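Local coordinates for endo-beta-1,4-glucanase (Bacillus licheniformis, PDB 2JEN), which probably hydrolyses beta-1,4-glucosidic bonds in the backbone of xyloglucan, a polysaccharide of plant cell walls, as a family 12 glycoside hydrolase, at residues Glu173-Gly178 against Thr219-Asp224; Val238-Glu243 against Ile251-Trp256. The protein carries 1 engineered substitution. All coordinates share one frame; numbering follows the deposited sequence. Where two conformers were deposited one is given.

Contact 1 (Glu173-Gly178 against Thr219-Asp224); sequences ETVSIG and TNYLAD
Tyr221 meets Glu173, Val175 and Ile177, and every contact between the two segments runs through this one tyrosine. The polar part is a single hydrogen bond. Tyr221 OH donates to Glu173 OE2 at 2.7 Å. The carboxylate oxygen lies at the edge of the ring, in its plane, beyond the hydroxyl. The hydroxyl approaches OE2 from the anti side, 22° out of the carboxylate plane. Carboxylate and ring are turned 52° against each other. The same OE2 forms a salt bridge with Lys226, which follows the helix. The lysine would probably draw negative charge toward the oxygen that also accepts from the tyrosine.

The pair joins two parts of the family 12 beta-sandwich. Strand 170-177 belongs to the larger sheet, and helix 215-225 is the one helix of the chain. The short segment axes come no nearer than 10.8 Å, and the tyrosine bridges that gap. Its CG is roughly anti to the backbone N (chi1 161°), which carries the ring from the helix to the strand.

The remaining contacts are apolar. Val175 CG1 lies 3.8 Å from Tyr221 CE1, near the hydroxyl end of the ring. Ile177 CD1 packs 3.8 Å from Tyr221 CB, at the root of the side chain, and the two side chains cross at about a right angle. Val184 on strand 180-192 also touches Tyr221, and Phe202 touches Ile177.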
ATOM      1  N   GLU A 173      -5.523 -19.315 -41.536  1.00 12.93           N
ATOM      2  CA  GLU A 173      -4.753 -20.514 -41.788  1.00 12.89           C
ATOM      3  C   GLU A 173      -3.606 -20.613 -40.803  1.00 12.64           C
ATOM      4  O   GLU A 173      -3.299 -19.651 -40.095  1.00 13.74           O
ATOM      5  CB  GLU A 173      -4.192 -20.503 -43.211  1.00 12.96           C
ATOM      6  CG  GLU A 173      -3.141 -19.460 -43.463  1.00 12.70           C
ATOM      7  CD  GLU A 173      -2.899 -19.143 -44.934  1.00 13.89           C
ATOM      8  OE1 GLU A 173      -3.582 -19.731 -45.791  1.00 18.18           O
ATOM      9  OE2 GLU A 173      -2.032 -18.284 -45.243  1.00 14.47           O
ATOM     10  N   THR A 174      -2.972 -21.783 -40.763  1.00 12.66           N
ATOM     11  CA  THR A 174      -1.757 -22.027 -40.009  1.00 12.83           C
ATOM     12  C   THR A 174      -0.582 -22.010 -40.948  1.00 13.03           C
ATOM     13  O   THR A 174      -0.628 -22.610 -42.038  1.00 14.47           O
ATOM     14  CB  THR A 174      -1.867 -23.293 -39.208  1.00 13.69           C
ATOM     15  OG1 THR A 174      -2.957 -23.155 -38.289  1.00 16.23           O
ATOM     16  CG2 THR A 174      -0.598 -23.616 -38.432  1.00 15.24           C
ATOM     17  N   VAL A 175       0.468 -21.288 -40.565  1.00 13.40           N
ATOM     18  CA  VAL A 175       1.652 -21.091 -41.392  1.00 13.20           C
ATOM     19  C   VAL A 175       2.918 -21.364 -40.623  1.00 14.15           C
ATOM     20  O   VAL A 175       2.951 -21.222 -39.391  1.00 15.73           O
ATOM     21  CB  VAL A 175       1.740 -19.645 -41.958  1.00 14.25           C
ATOM     22  CG1 VAL A 175       0.496 -19.316 -42.677  1.00 17.43           C
ATOM     23  CG2 VAL A 175       1.960 -18.609 -40.806  1.00 16.11           C
ATOM     24  N   SER A 176       3.951 -21.784 -41.327  1.00 13.97           N
ATOM     25  CA  SER A 176       5.307 -21.894 -40.739  0.75 13.04           C
ATOM     26  C   SER A 176       6.118 -20.695 -41.196  1.00 14.55           C
ATOM     27  O   SER A 176       6.340 -20.509 -42.383  1.00 15.99           O
ATOM     28  CB  SER A 176       5.964 -23.204 -41.180  0.75 13.91           C
ATOM     29  OG  SER A 176       7.252 -23.391 -40.614  0.75 14.04           O
ATOM     30  N   ILE A 177       6.531 -19.853 -40.228  1.00 14.07           N
ATOM     31  CA  ILE A 177       7.373 -18.698 -40.496  1.00 14.25           C
ATOM     32  C   ILE A 177       8.443 -18.655 -39.438  1.00 15.58           C
ATOM     33  O   ILE A 177       8.152 -18.766 -38.220  1.00 15.14           O
ATOM     34  CB  ILE A 177       6.556 -17.383 -40.446  1.00 14.60           C
ATOM     35  CG1 ILE A 177       5.464 -17.342 -41.516  1.00 15.12           C
ATOM     36  CG2 ILE A 177       7.487 -16.163 -40.580  1.00 15.53           C
ATOM     37  CD1 ILE A 177       4.545 -16.114 -41.434  1.00 15.44           C
ATOM     38  N   GLY A 178       9.684 -18.486 -39.863  1.00 16.89           N
ATOM     39  CA  GLY A 178      10.799 -18.294 -38.929  1.00 17.06           C
ATOM     40  C   GLY A 178      11.111 -19.522 -38.087  1.00 17.71           C
ATOM     41  O   GLY A 178      11.757 -19.410 -37.016  1.00 18.31           O
ATOM     42  N   THR A 219       6.042  -9.484 -42.196  1.00 12.65           N
ATOM     43  CA  THR A 219       5.534  -8.463 -43.112  1.00 13.45           C
ATOM     44  C   THR A 219       5.638  -8.945 -44.575  1.00 14.55           C
ATOM     45  O   THR A 219       4.764  -8.628 -45.365  1.00 14.26           O
ATOM     46  CB  THR A 219       6.232  -7.109 -42.903  1.00 13.56           C
ATOM     47  OG1 THR A 219       7.663  -7.229 -43.071  1.00 13.88           O
ATOM     48  CG2 THR A 219       5.923  -6.559 -41.505  1.00 13.71           C
ATOM     49  N   ASN A 220       6.691  -9.691 -44.918  1.00 14.90           N
ATOM     50  CA  ASN A 220       6.757 -10.282 -46.281  1.00 15.13           C
ATOM     51  C   ASN A 220       5.623 -11.258 -46.534  1.00 14.96           C
ATOM     52  O   ASN A 220       5.061 -11.295 -47.635  1.00 15.71           O
ATOM     53  CB  ASN A 220       8.088 -10.992 -46.492  1.00 15.74           C
ATOM     54  CG  ASN A 220       9.207 -10.042 -46.871  1.00 17.28           C
ATOM     55  OD1 ASN A 220       8.986  -8.849 -47.168  1.00 19.89           O
ATOM     56  ND2 ASN A 220      10.435 -10.580 -46.868  1.00 22.62           N
ATOM     57  N   TYR A 221       5.251 -12.069 -45.548  1.00 14.41           N
ATOM     58  CA  TYR A 221       4.084 -12.953 -45.704  1.00 14.43           C
ATOM     59  C   TYR A 221       2.857 -12.108 -45.959  1.00 14.71           C
ATOM     60  O   TYR A 221       2.113 -12.366 -46.896  1.00 14.61           O
ATOM     61  CB  TYR A 221       3.920 -13.880 -44.501  1.00 13.95           C
ATOM     62  CG  TYR A 221       2.558 -14.494 -44.342  1.00 13.80           C
ATOM     63  CD1 TYR A 221       2.201 -15.643 -45.052  1.00 13.89           C
ATOM     64  CD2 TYR A 221       1.592 -13.942 -43.502  1.00 13.74           C
ATOM     65  CE1 TYR A 221       0.958 -16.254 -44.848  1.00 13.47           C
ATOM     66  CE2 TYR A 221       0.385 -14.530 -43.298  1.00 13.73           C
ATOM     67  CZ  TYR A 221       0.052 -15.668 -43.986  1.00 13.22           C
ATOM     68  OH  TYR A 221      -1.177 -16.209 -43.762  1.00 14.28           O
ATOM     69  N   LEU A 222       2.614 -11.088 -45.160  1.00 14.31           N
ATOM     70  CA  LEU A 222       1.408 -10.292 -45.329  1.00 14.74           C
ATOM     71  C   LEU A 222       1.379  -9.538 -46.663  1.00 15.45           C
ATOM     72  O   LEU A 222       0.327  -9.422 -47.279  1.00 16.57           O
ATOM     73  CB  LEU A 222       1.257  -9.338 -44.130  1.00 14.54           C
ATOM     74  CG  LEU A 222       0.995  -9.982 -42.781  1.00 13.25           C
ATOM     75  CD1 LEU A 222       1.115  -8.902 -41.683  1.00 15.31           C
ATOM     76  CD2 LEU A 222      -0.344 -10.679 -42.733  1.00 14.75           C
ATOM     77  N   ALA A 223       2.521  -9.008 -47.080  1.00 15.50           N
ATOM     78  CA  ALA A 223       2.606  -8.223 -48.302  1.00 16.20           C
ATOM     79  C   ALA A 223       2.652  -9.095 -49.539  1.00 17.90           C
ATOM     80  O   ALA A 223       1.823  -8.931 -50.448  1.00 20.65           O
ATOM     81  CB  ALA A 223       3.836  -7.312 -48.234  1.00 16.91           C
ATOM     82  N   ASP A 224       3.602 -10.015 -49.583  1.00 17.70           N
ATOM     83  CA  ASP A 224       3.879 -10.752 -50.829  1.00 18.74           C
ATOM     84  C   ASP A 224       3.017 -12.000 -50.954  1.00 18.87           C
ATOM     85  O   ASP A 224       2.655 -12.398 -52.081  1.00 21.81           O
ATOM     86  CB  ASP A 224       5.349 -11.181 -50.843  1.00 19.38           C
ATOM     87  CG  ASP A 224       6.319 -10.019 -50.871  1.00 21.75           C
ATOM     88  OD1 ASP A 224       5.977  -8.965 -51.438  1.00 25.75           O
ATOM     89  OD2 ASP A 224       7.434 -10.170 -50.286  1.00 27.43           O
TER

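Contact 2 (Val238-Glu243 against Ile251-Trp256); sequences VEFGTE and INISNW. With GLC (alpha-D-glucopyranose), chain C; GLC (alpha-D-glucopyranose), chain B.
From Phe240 to Thr242 the chain runs nearly opposite to the course from Ile251 to Trp256, 175° apart end to end, and Thr242 CA and Ile251 CA are 8.2 Å apart. No hydrogen bond joins the two segments, so side chains make the contact.

Phe240 is central. With chi1 at 178°, its CG stands opposite the backbone N, and the ring extends to Ile251 and Ile253. Trp256 reaches back the other way alongside it. The six-membered part of the indole meets the root of the phenylalanine, with Trp256 CZ3 3.4 Å from Phe240 CB. Ile253 CD1 sits at the edge of the Phe240 ring, 4.2 Å from Phe240 CD1. Ile251 CD1 comes obliquely to Phe240 CE1, at 4.2 Å, and touches Thr242 CG2 at 3.8 Å. Thr242 meets the isoleucine with this methyl, while its hydroxyl OG1 is hydrogen-bonded to Trp75 NE1. Tyr136 and Tyr46 add edge-to-face contacts to Phe240 and Trp256 respectively.

Glu243 does not join the packing; its carboxylate holds sugar. OE1 accepts from O3 of the chain C glucose at 2.6 Å and also from Asn133 ND2. OE2 accepts from O6 of the chain B glucose at 2.8 Å. An alanine here would probably leave both sugar hydroxyls and the Asn133 side-chain amide without their acceptor, and the two glucose units less firmly placed.

Strand 234-244 lies in one sheet and strand 247-260 in the other. Apolar packing between two facing sheets, with the glycan held in the cleft over the sheet that carries Glu243, is the layout of the family 12 beta-sandwich.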
ATOM      1  N   VAL A 238       8.137  -1.663 -32.418  1.00 11.15           N
ATOM      2  CA  VAL A 238       8.055  -3.054 -32.007  1.00 10.38           C
ATOM      3  C   VAL A 238       7.968  -3.036 -30.496  1.00 10.71           C
ATOM      4  O   VAL A 238       8.844  -2.482 -29.819  1.00 11.44           O
ATOM      5  CB  VAL A 238       9.250  -3.893 -32.474  1.00 10.92           C
ATOM      6  CG1 VAL A 238       9.221  -5.283 -31.884  1.00 12.64           C
ATOM      7  CG2 VAL A 238       9.295  -3.934 -34.017  1.00 12.42           C
ATOM      8  N   GLU A 239       6.895  -3.619 -30.001  1.00 10.39           N
ATOM      9  CA  GLU A 239       6.615  -3.696 -28.572  1.00 10.38           C
ATOM     10  C   GLU A 239       6.475  -5.152 -28.179  1.00 10.30           C
ATOM     11  O   GLU A 239       6.084  -5.982 -29.016  1.00 10.81           O
ATOM     12  CB  GLU A 239       5.316  -2.949 -28.224  1.00 10.45           C
ATOM     13  CG  GLU A 239       5.206  -1.600 -28.870  1.00 10.68           C
ATOM     14  CD  GLU A 239       4.019  -0.767 -28.475  1.00 11.30           C
ATOM     15  OE1 GLU A 239       3.173  -1.221 -27.684  1.00 11.57           O
ATOM     16  OE2 GLU A 239       3.936   0.372 -28.996  1.00 11.86           O
ATOM     17  N   PHE A 240       6.746  -5.487 -26.930  1.00 10.09           N
ATOM     18  CA  PHE A 240       6.506  -6.834 -26.423  1.00  9.76           C
ATOM     19  C   PHE A 240       5.897  -6.702 -25.048  1.00  9.42           C
ATOM     20  O   PHE A 240       6.430  -5.984 -24.195  1.00 10.17           O
ATOM     21  CB  PHE A 240       7.788  -7.647 -26.309  1.00 10.37           C
ATOM     22  CG  PHE A 240       7.571  -9.026 -25.741  1.00 11.02           C
ATOM     23  CD1 PHE A 240       7.769  -9.271 -24.409  1.00 12.54           C
ATOM     24  CD2 PHE A 240       7.117 -10.061 -26.546  1.00 10.94           C
ATOM     25  CE1 PHE A 240       7.521 -10.532 -23.882  1.00 13.28           C
ATOM     26  CE2 PHE A 240       6.855 -11.298 -26.032  1.00 13.35           C
ATOM     27  CZ  PHE A 240       7.077 -11.547 -24.699  1.00 13.55           C
ATOM     28  N   GLY A 241       4.784  -7.393 -24.819  1.00  9.27           N
ATOM     29  CA  GLY A 241       4.174  -7.314 -23.506  1.00  9.95           C
ATOM     30  C   GLY A 241       3.130  -8.352 -23.294  1.00  9.22           C
ATOM     31  O   GLY A 241       3.070  -9.339 -24.051  1.00 10.89           O
ATOM     32  N   THR A 242       2.365  -8.199 -22.218  1.00  8.57           N
ATOM     33  CA  THR A 242       1.305  -9.137 -21.883  1.00  9.07           C
ATOM     34  C   THR A 242      -0.017  -8.409 -21.913  1.00  9.17           C
ATOM     35  O   THR A 242      -0.268  -7.566 -21.069  1.00  9.93           O
ATOM     36  CB  THR A 242       1.527  -9.786 -20.515  1.00  9.13           C
ATOM     37  OG1 THR A 242       1.604  -8.752 -19.526  1.00  9.73           O
ATOM     38  CG2 THR A 242       2.803 -10.614 -20.424  1.00  9.82           C
ATOM     39  N   GLU A 243      -0.918  -8.754 -22.829  1.00  9.49           N
ATOM     40  CA  GLU A 243      -2.295  -8.262 -22.706  1.00  9.54           C
ATOM     41  C   GLU A 243      -2.938  -9.054 -21.609  1.00  8.93           C
ATOM     42  O   GLU A 243      -2.884 -10.289 -21.603  1.00 10.46           O
ATOM     43  CB  GLU A 243      -3.106  -8.449 -23.982  1.00 10.00           C
ATOM     44  CG  GLU A 243      -2.615  -7.638 -25.175  1.00 10.08           C
ATOM     45  CD  GLU A 243      -3.523  -7.736 -26.374  1.00 11.54           C
ATOM     46  OE1 GLU A 243      -3.687  -8.829 -26.916  1.00 12.89           O
ATOM     47  OE2 GLU A 243      -4.089  -6.703 -26.777  1.00 14.18           O
ATOM     48  N   ILE A 251       5.485 -11.340 -15.058  1.00  9.28           N
ATOM     49  CA  ILE A 251       6.452 -11.774 -16.040  1.00  9.44           C
ATOM     50  C   ILE A 251       7.826 -11.313 -15.616  1.00  9.56           C
ATOM     51  O   ILE A 251       7.985 -10.247 -15.002  1.00  9.42           O
ATOM     52  CB  ILE A 251       6.128 -11.202 -17.451  1.00  9.91           C
ATOM     53  CG1 ILE A 251       6.930 -11.895 -18.575  1.00 10.47           C
ATOM     54  CG2 ILE A 251       6.336  -9.686 -17.523  1.00 11.30           C
ATOM     55  CD1 ILE A 251       6.436 -11.593 -19.991  1.00 11.31           C
ATOM     56  N   ASN A 252       8.836 -12.097 -15.983  1.00  9.67           N
ATOM     57  CA  ASN A 252      10.208 -11.678 -15.895  1.00  9.06           C
ATOM     58  C   ASN A 252      10.840 -11.934 -17.241  1.00  9.77           C
ATOM     59  O   ASN A 252      10.602 -12.991 -17.858  1.00 11.20           O
ATOM     60  CB  ASN A 252      10.957 -12.452 -14.808  1.00 10.23           C
ATOM     61  CG  ASN A 252      12.403 -12.110 -14.775  1.00 11.13           C
ATOM     62  OD1 ASN A 252      12.862 -11.140 -14.053  1.00 13.59           O
ATOM     63  ND2 ASN A 252      13.149 -12.832 -15.544  1.00  8.43           N
ATOM     64  N   ILE A 253      11.589 -10.969 -17.728  1.00 10.02           N
ATOM     65  CA  ILE A 253      12.282 -11.013 -18.983  1.00 11.07           C
ATOM     66  C   ILE A 253      13.782 -11.073 -18.713  1.00 11.20           C
ATOM     67  O   ILE A 253      14.323 -10.256 -17.953  1.00 11.32           O
ATOM     68  CB  ILE A 253      11.938  -9.801 -19.839  1.00 10.85           C
ATOM     69  CG1 ILE A 253      10.447  -9.860 -20.203  1.00 13.37           C
ATOM     70  CG2 ILE A 253      12.841  -9.718 -21.072  1.00 12.70           C
ATOM     71  CD1 ILE A 253       9.918  -8.596 -20.826  1.00 15.08           C
ATOM     72  N   SER A 254      14.447 -12.084 -19.299  1.00 11.48           N
ATOM     73  CA  SER A 254      15.864 -12.360 -19.058  1.00 12.17           C
ATOM     74  C   SER A 254      16.736 -12.041 -20.268  1.00 12.83           C
ATOM     75  O   SER A 254      17.957 -12.000 -20.155  1.00 14.55           O
ATOM     76  CB  SER A 254      16.065 -13.829 -18.650  1.00 12.39           C
ATOM     77  OG  SER A 254      15.710 -14.677 -19.721  1.00 14.08           O
ATOM     78  N   ASN A 255      16.118 -11.772 -21.415  1.00 13.23           N
ATOM     79  CA  ASN A 255      16.824 -11.359 -22.610  1.00 13.65           C
ATOM     80  C   ASN A 255      15.880 -10.549 -23.466  1.00 12.59           C
ATOM     81  O   ASN A 255      14.725 -10.936 -23.645  1.00 12.44           O
ATOM     82  CB  ASN A 255      17.365 -12.547 -23.412  1.00 15.85           C
ATOM     83  CG  ASN A 255      18.374 -12.115 -24.458  1.00 19.30           C
ATOM     84  OD1 ASN A 255      19.247 -11.280 -24.210  1.00 21.83           O
ATOM     85  ND2 ASN A 255      18.222 -12.643 -25.645  1.00 24.45           N
ATOM     86  N   TRP A 256      16.385  -9.458 -24.011  1.00 12.69           N
ATOM     87  CA  TRP A 256      15.588  -8.577 -24.851  1.00 12.60           C
ATOM     88  C   TRP A 256      16.435  -7.784 -25.811  1.00 13.14           C
ATOM     89  O   TRP A 256      17.413  -7.158 -25.402  1.00 13.51           O
ATOM     90  CB  TRP A 256      14.826  -7.575 -23.983  1.00 13.26           C
ATOM     91  CG  TRP A 256      14.192  -6.493 -24.754  1.00 12.92           C
ATOM     92  CD1 TRP A 256      14.610  -5.193 -24.859  1.00 13.50           C
ATOM     93  CD2 TRP A 256      13.042  -6.605 -25.613  1.00 12.76           C
ATOM     94  NE1 TRP A 256      13.786  -4.479 -25.688  1.00 13.12           N
ATOM     95  CE2 TRP A 256      12.808  -5.330 -26.165  1.00 12.77           C
ATOM     96  CE3 TRP A 256      12.195  -7.655 -25.967  1.00 14.56           C
ATOM     97  CZ2 TRP A 256      11.756  -5.076 -27.007  1.00 13.63           C
ATOM     98  CZ3 TRP A 256      11.172  -7.406 -26.853  1.00 14.37           C
ATOM     99  CH2 TRP A 256      10.932  -6.126 -27.331  1.00 14.71           C
TER
HETATM  100  C1  GLC C   2      -8.977  -9.053 -28.513  1.00 16.65           C
HETATM  101  C2  GLC C   2      -7.560  -9.494 -28.792  1.00 14.05           C
HETATM  102  C3  GLC C   2      -6.562  -8.416 -28.446  1.00 15.37           C
HETATM  103  C4  GLC C   2      -6.958  -7.052 -29.016  1.00 16.78           C
HETATM  104  C5  GLC C   2      -8.442  -6.791 -28.708  1.00 17.30           C
HETATM  105  C6  GLC C   2      -8.907  -5.500 -29.376  1.00 20.87           C
HETATM  106  O2  GLC C   2      -7.271 -10.631 -28.007  1.00 15.17           O
HETATM  107  O3  GLC C   2      -5.311  -8.783 -28.968  1.00 15.22           O
HETATM  108  O4  GLC C   2      -6.102  -6.039 -28.487  1.00 17.82           O
HETATM  109  O5  GLC C   2      -9.223  -7.843 -29.226  1.00 17.36           O
HETATM  110  O6  GLC C   2     -10.161  -5.113 -28.813  1.00 22.66           O
HETATM  111  C1  GLC B   1      -3.930  -5.025 -30.433  0.50 21.68           C
HETATM  112  C2  GLC B   1      -4.845  -3.815 -30.598  0.50 21.90           C
HETATM  113  C3  GLC B   1      -4.079  -2.578 -30.207  0.50 20.63           C
HETATM  114  C4  GLC B   1      -3.678  -2.700 -28.741  0.50 19.70           C
HETATM  115  C5  GLC B   1      -2.806  -3.961 -28.660  0.50 19.02           C
HETATM  116  C6  GLC B   1      -2.137  -4.184 -27.299  0.50 17.83           C
HETATM  117  O1  GLC B   1      -4.531  -6.225 -30.835  0.50 25.97           O
HETATM  118  O2  GLC B   1      -5.297  -3.565 -31.910  0.50 21.91           O
HETATM  119  O3  GLC B   1      -4.930  -1.487 -30.560  0.50 21.86           O
HETATM  120  O4  GLC B   1      -2.894  -1.596 -28.345  0.50 17.91           O
HETATM  121  O5  GLC B   1      -3.586  -5.082 -29.052  0.50 21.15           O
HETATM  122  O6  GLC B   1      -3.078  -4.199 -26.247  0.50 14.49           O

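How the contacts relate
Contact 1 closes before contact 2 opens along the chain: strand 234-244 is the next regular element after helix 215-225. Their centres are 22 Å apart, and their nearest atoms stay about 9 Å from each other without touching. Both reach the larger, mixed sheet, through strand 170-177 in contact 1 and strand 234-244 in contact 2. Contact 2 is buried, its centre about 8 Å from the centre of the molecule, and ties that sheet to the six-stranded one. Contact 1 is partly buried, 18 Å from the chain centre. Contact 2 therefore links the sandwich core to the bound glycan through Glu243, whereas contact 1 fastens the helix to the larger sheet farther out.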